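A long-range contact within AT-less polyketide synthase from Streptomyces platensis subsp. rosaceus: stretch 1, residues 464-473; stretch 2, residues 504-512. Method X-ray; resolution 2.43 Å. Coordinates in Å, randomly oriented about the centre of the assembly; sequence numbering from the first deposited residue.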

ATOM      1  N   LEU A 464      -6.040 -15.575  18.465  1.00 40.53           N
ATOM      2  CA  LEU A 464      -4.912 -14.670  18.273  1.00 35.70           C
ATOM      3  C   LEU A 464      -3.587 -15.406  18.454  1.00 35.47           C
ATOM      4  O   LEU A 464      -3.415 -16.148  19.419  1.00 42.61           O
ATOM      5  N   SER A 465      -2.650 -15.206  17.532  1.00 35.13           N
ATOM      6  CA  SER A 465      -1.337 -15.841  17.651  1.00 38.80           C
ATOM      7  C   SER A 465      -0.198 -14.951  17.154  1.00 40.57           C
ATOM      8  O   SER A 465      -0.401 -14.063  16.328  1.00 35.96           O
ATOM      9  N   ALA A 466       1.003 -15.200  17.666  1.00 43.12           N
ATOM     10  CA  ALA A 466       2.185 -14.443  17.267  1.00 40.40           C
ATOM     11  C   ALA A 466       3.451 -15.265  17.488  1.00 42.38           C
ATOM     12  O   ALA A 466       3.385 -16.411  17.931  1.00 40.50           O
ATOM     13  N   PHE A 467       4.600 -14.668  17.188  1.00 35.08           N
ATOM     14  CA  PHE A 467       5.876 -15.379  17.207  1.00 48.85           C
ATOM     15  C   PHE A 467       6.287 -15.802  18.614  1.00 50.00           C
ATOM     16  O   PHE A 467       6.728 -16.932  18.822  1.00 55.32           O
ATOM     17  N   ASP A 468       6.156 -14.888  19.571  1.00 45.43           N
ATOM     18  CA  ASP A 468       6.439 -15.203  20.968  1.00 44.92           C
ATOM     19  C   ASP A 468       5.390 -14.589  21.887  1.00 40.15           C
ATOM     20  O   ASP A 468       4.422 -13.990  21.418  1.00 41.00           O
ATOM     21  N   GLU A 469       5.592 -14.732  23.193  1.00 38.98           N
ATOM     22  CA  GLU A 469       4.624 -14.257  24.174  1.00 40.84           C
ATOM     23  C   GLU A 469       4.468 -12.741  24.140  1.00 41.68           C
ATOM     24  O   GLU A 469       3.353 -12.225  24.226  1.00 49.17           O
ATOM     25  N   GLU A 470       5.584 -12.031  24.008  1.00 41.91           N
ATOM     26  CA  GLU A 470       5.558 -10.571  23.999  1.00 42.04           C
ATOM     27  C   GLU A 470       4.758 -10.033  22.818  1.00 42.18           C
ATOM     28  O   GLU A 470       3.891  -9.178  22.990  1.00 45.74           O
ATOM     29  N   ARG A 471       5.059 -10.534  21.623  1.00 40.93           N
ATOM     30  CA  ARG A 471       4.341 -10.130  20.419  1.00 42.61           C
ATOM     31  C   ARG A 471       2.852 -10.454  20.535  1.00 43.04           C
ATOM     32  O   ARG A 471       2.008  -9.717  20.025  1.00 40.20           O
ATOM     33  N   LEU A 472       2.532 -11.556  21.212  1.00 45.79           N
ATOM     34  CA  LEU A 472       1.142 -11.972  21.370  1.00 36.63           C
ATOM     35  C   LEU A 472       0.360 -10.982  22.226  1.00 47.29           C
ATOM     36  O   LEU A 472      -0.728 -10.549  21.848  1.00 45.62           O
ATOM     37  N   ARG A 473       0.920 -10.627  23.379  1.00 38.23           N
ATOM     38  CA  ARG A 473       0.282  -9.663  24.269  1.00 38.35           C
ATOM     39  C   ARG A 473       0.203  -8.292  23.606  1.00 49.77           C
ATOM     40  O   ARG A 473      -0.705  -7.507  23.883  1.00 54.10           O
ATOM     41  N   ARG A 504      -5.635 -15.511   9.459  1.00 34.15           N
ATOM     42  CA  ARG A 504      -4.356 -15.330  10.137  1.00 33.91           C
ATOM     43  C   ARG A 504      -3.587 -16.642  10.211  1.00 37.30           C
ATOM     44  O   ARG A 504      -4.182 -17.722  10.236  1.00 39.65           O
ATOM     45  N   GLU A 505      -2.262 -16.542  10.241  1.00 38.20           N
ATOM     46  CA  GLU A 505      -1.402 -17.710  10.401  1.00 42.71           C
ATOM     47  C   GLU A 505      -1.436 -18.200  11.843  1.00 44.54           C
ATOM     48  O   GLU A 505      -1.302 -17.407  12.776  1.00 45.62           O
ATOM     49  N   ALA A 506      -1.615 -19.502  12.027  1.00 45.22           N
ATOM     50  CA  ALA A 506      -1.553 -20.085  13.360  1.00 34.29           C
ATOM     51  C   ALA A 506      -0.099 -20.185  13.814  1.00 46.32           C
ATOM     52  O   ALA A 506       0.645 -21.044  13.345  1.00 48.42           O
HETATM   53  N   MSE A 507       0.302 -19.305  14.725  1.00 35.73           N
HETATM   54  CA  MSE A 507       1.697 -19.235  15.144  1.00 37.27           C
HETATM   55  C   MSE A 507       1.914 -19.859  16.523  1.00 39.59           C
HETATM   56  O   MSE A 507       1.007 -20.469  17.084  1.00 45.07           O
ATOM     57  N   THR A 508       3.120 -19.697  17.059  1.00 37.83           N
ATOM     58  CA  THR A 508       3.545 -20.400  18.268  1.00 40.83           C
ATOM     59  C   THR A 508       2.766 -20.001  19.519  1.00 43.99           C
ATOM     60  O   THR A 508       2.044 -20.816  20.093  1.00 49.44           O
ATOM     61  N   ALA A 509       2.925 -18.753  19.949  1.00 42.27           N
ATOM     62  CA  ALA A 509       2.200 -18.248  21.109  1.00 41.44           C
ATOM     63  C   ALA A 509       0.754 -17.964  20.734  1.00 38.57           C
ATOM     64  O   ALA A 509       0.490 -17.203  19.803  1.00 35.54           O
ATOM     65  N   ARG A 510      -0.181 -18.570  21.459  1.00 35.97           N
ATOM     66  CA  ARG A 510      -1.586 -18.516  21.071  1.00 35.86           C
ATOM     67  C   ARG A 510      -2.513 -18.010  22.171  1.00 46.54           C
ATOM     68  O   ARG A 510      -2.214 -18.111  23.360  1.00 47.78           O
ATOM     69  N   PHE A 511      -3.648 -17.464  21.749  1.00 45.61           N
ATOM     70  CA  PHE A 511      -4.660 -16.959  22.665  1.00 43.69           C
ATOM     71  C   PHE A 511      -6.051 -17.157  22.073  1.00 41.04           C
ATOM     72  O   PHE A 511      -6.311 -16.765  20.937  1.00 42.95           O
ATOM     73  N   ALA A 512      -6.939 -17.773  22.844  1.00 40.37           N
ATOM     74  CA  ALA A 512      -8.308 -17.994  22.394  1.00 37.03           C
ATOM     75  C   ALA A 512      -9.299 -17.670  23.503  1.00 37.55           C
ATOM     76  O   ALA A 512      -9.055 -17.968  24.671  1.00 39.32           O
TER

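What frames the packing between the two stretches? Strands 464-466 and 509-512 run antiparallel, closed by paired backbone bonds: L464 N to F511 O (2.8 Å) and F511 N to L464 O (2.7 Å), then A466 N to A509 O (3.0 Å) and A509 N to A466 O (3.1 Å). The alternation of a sheet sends L464, A466, A509 and F511 to one face, S465 and R510 to the other.

Why does so small a residue as A509 cover the most surface? Its methyl sits where the chain turns from strand into helix: A509 CB lies 3.4 Å from D468 O and 3.8 Å from L472 CD2. L472, with chi1 t and chi2 p, points from the helix toward the strand, and its CD2 also comes within 3.4 Å of R510 O and 4.1 Å of F511 CB. D468 points away and caps the helix, its OD1 accepting from R471 N at 2.9 Å.

What does S465 do on the opposite face? In the p rotamer, its OG accepts a hydrogen bond from M507 N (3.2 Å, nearly straight at 165°) and lies 2.8 Å from E505 O. Water 1 donates to S465 O (2.9 Å) and E505 O (2.5 Å), bridging the stretches beside the hydroxyl. Next to it, R510 (chi1 m, then extended) passes its CG 4.1 Å from S465 CB, and its NE donates to M507 O at 2.8 Å, tying the loop back to its own strand.

How do the larger apolar side chains finish the contact? F511, chi1 t, starts beside L464, with their CB atoms 4.2 Å apart; L464 CB lies at the ring's edge, while the ring's end leads away. Selenomethionine M507, chi1 m, sets its CB 3.3 Å from A466 O and its SE 4.0 Å from F467 N.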

ATOM      1  CB  LEU A 464      -5.004 -13.505  19.258  1.00 36.13           C
ATOM      2  CG  LEU A 464      -4.671 -12.098  18.771  1.00 46.33           C
ATOM      3  CD1 LEU A 464      -5.528 -11.732  17.571  1.00 50.72           C
ATOM      4  CD2 LEU A 464      -4.878 -11.101  19.899  1.00 36.76           C
ATOM      5  CB  SER A 465      -1.320 -17.175  16.899  1.00 44.10           C
ATOM      6  OG  SER A 465      -1.700 -17.011  15.544  1.00 46.95           O
ATOM      7  CB  ALA A 466       2.260 -13.130  18.027  1.00 35.28           C
ATOM      8  CB  PHE A 467       6.973 -14.512  16.585  1.00 53.88           C
ATOM      9  CG  PHE A 467       8.200 -15.279  16.183  1.00 54.51           C
ATOM     10  CD1 PHE A 467       8.264 -15.910  14.950  1.00 49.65           C
ATOM     11  CD2 PHE A 467       9.295 -15.360  17.031  1.00 56.09           C
ATOM     12  CE1 PHE A 467       9.394 -16.615  14.571  1.00 49.07           C
ATOM     13  CE2 PHE A 467      10.429 -16.063  16.660  1.00 53.89           C
ATOM     14  CZ  PHE A 467      10.478 -16.691  15.428  1.00 51.87           C
ATOM     15  CB  ASP A 468       7.843 -14.729  21.365  1.00 51.20           C
ATOM     16  CG  ASP A 468       8.089 -13.261  21.044  1.00 59.89           C
ATOM     17  OD1 ASP A 468       7.151 -12.445  21.164  1.00 60.01           O
ATOM     18  OD2 ASP A 468       9.235 -12.922  20.676  1.00 63.97           O
ATOM     19  CB  GLU A 469       5.024 -14.708  25.581  1.00 40.58           C
ATOM     20  CG  GLU A 469       4.155 -14.122  26.683  1.00 48.32           C
ATOM     21  CD  GLU A 469       4.449 -14.723  28.042  1.00 58.97           C
ATOM     22  OE1 GLU A 469       5.168 -15.743  28.099  1.00 66.14           O
ATOM     23  OE2 GLU A 469       3.958 -14.177  29.053  1.00 60.06           O
ATOM     24  CB  GLU A 470       6.975 -10.000  23.960  1.00 47.19           C
ATOM     25  CG  GLU A 470       7.002  -8.479  23.920  1.00 61.15           C
ATOM     26  CD  GLU A 470       8.313  -7.925  23.406  1.00 74.88           C
ATOM     27  OE1 GLU A 470       9.256  -8.719  23.200  1.00 83.64           O
ATOM     28  OE2 GLU A 470       8.399  -6.694  23.202  1.00 77.49           O
ATOM     29  CB  ARG A 471       4.928 -10.809  19.177  1.00 46.68           C
ATOM     30  CG  ARG A 471       6.356 -10.404  18.818  1.00 51.38           C
ATOM     31  CD  ARG A 471       6.465  -8.929  18.465  1.00 46.08           C
ATOM     32  NE  ARG A 471       6.832  -8.117  19.622  1.00 43.91           N
ATOM     33  CZ  ARG A 471       6.637  -6.805  19.707  1.00 57.63           C
ATOM     34  NH1 ARG A 471       6.070  -6.148  18.705  1.00 68.74           N
ATOM     35  NH2 ARG A 471       7.005  -6.150  20.799  1.00 58.97           N
ATOM     36  CB  LEU A 472       1.058 -13.370  21.982  1.00 36.62           C
ATOM     37  CG  LEU A 472      -0.370 -13.894  22.171  1.00 45.12           C
ATOM     38  CD1 LEU A 472      -1.133 -13.876  20.853  1.00 45.23           C
ATOM     39  CD2 LEU A 472      -0.368 -15.292  22.763  1.00 36.60           C
ATOM     40  CB  ARG A 473       1.034  -9.577  25.596  1.00 39.01           C
ATOM     41  CG  ARG A 473       1.109 -10.900  26.336  1.00 38.97           C
ATOM     42  CD  ARG A 473       1.530 -10.712  27.781  1.00 39.74           C
ATOM     43  NE  ARG A 473       1.629 -11.990  28.479  1.00 46.04           N
ATOM     44  CZ  ARG A 473       0.598 -12.626  29.027  1.00 50.68           C
ATOM     45  NH1 ARG A 473      -0.620 -12.107  28.958  1.00 55.93           N
ATOM     46  NH2 ARG A 473       0.782 -13.786  29.640  1.00 50.86           N
ATOM     47  CB  ARG A 504      -4.558 -14.770  11.546  1.00 34.19           C
ATOM     48  CG  ARG A 504      -5.168 -13.377  11.603  1.00 34.41           C
ATOM     49  CD  ARG A 504      -4.249 -12.331  10.996  1.00 34.13           C
ATOM     50  NE  ARG A 504      -4.722 -10.972  11.253  1.00 43.93           N
ATOM     51  CZ  ARG A 504      -5.595 -10.325  10.487  1.00 43.36           C
ATOM     52  NH1 ARG A 504      -6.105 -10.910   9.411  1.00 34.50           N
ATOM     53  NH2 ARG A 504      -5.964  -9.090  10.801  1.00 44.24           N
ATOM     54  CB  GLU A 505       0.040 -17.385  10.008  1.00 50.54           C
ATOM     55  CG  GLU A 505       0.185 -16.622   8.706  1.00 64.44           C
ATOM     56  CD  GLU A 505       0.005 -17.503   7.490  1.00 73.14           C
ATOM     57  OE1 GLU A 505       0.075 -18.742   7.637  1.00 77.46           O
ATOM     58  OE2 GLU A 505      -0.206 -16.952   6.388  1.00 72.54           O
ATOM     59  CB  ALA A 506      -2.216 -21.451  13.377  1.00 34.54           C
HETATM   60  CB  MSE A 507       2.178 -17.783  15.130  1.00 40.21           C
HETATM   61  CG  MSE A 507       1.931 -17.075  13.803  1.00 44.51           C
HETATM   62 SE   MSE A 507       2.755 -15.306  13.685  1.00 60.73          SE
HETATM   63  CE  MSE A 507       2.014 -14.736  11.964  1.00 66.56           C
ATOM     64  CB  THR A 508       5.043 -20.172  18.531  1.00 42.62           C
ATOM     65  OG1 THR A 508       5.793 -20.547  17.370  1.00 56.88           O
ATOM     66  CG2 THR A 508       5.510 -20.997  19.715  1.00 36.29           C
ATOM     67  CB  ALA A 509       2.868 -16.997  21.656  1.00 43.79           C
ATOM     68  CB  ARG A 510      -2.045 -19.899  20.609  1.00 38.79           C
ATOM     69  CG  ARG A 510      -1.242 -20.438  19.440  1.00 35.48           C
ATOM     70  CD  ARG A 510      -1.781 -21.764  18.935  1.00 35.48           C
ATOM     71  NE  ARG A 510      -1.080 -22.184  17.726  1.00 43.61           N
ATOM     72  CZ  ARG A 510      -1.392 -23.260  17.013  1.00 44.73           C
ATOM     73  NH1 ARG A 510      -2.399 -24.035  17.385  1.00 35.54           N
ATOM     74  NH2 ARG A 510      -0.696 -23.557  15.925  1.00 35.20           N
ATOM     75  CB  PHE A 511      -4.421 -15.480  22.975  1.00 39.22           C
ATOM     76  CG  PHE A 511      -5.479 -14.864  23.844  1.00 37.34           C
ATOM     77  CD1 PHE A 511      -5.486 -15.085  25.212  1.00 38.55           C
ATOM     78  CD2 PHE A 511      -6.464 -14.061  23.295  1.00 39.39           C
ATOM     79  CE1 PHE A 511      -6.457 -14.518  26.017  1.00 38.26           C
ATOM     80  CE2 PHE A 511      -7.442 -13.492  24.095  1.00 45.97           C
ATOM     81  CZ  PHE A 511      -7.436 -13.720  25.458  1.00 43.32           C
ATOM     82  CB  ALA A 512      -8.487 -19.425  21.922  1.00 36.86           C
TER
HETATM   83  O   HOH W   1      -0.933 -15.096  13.674  1.00 39.85           O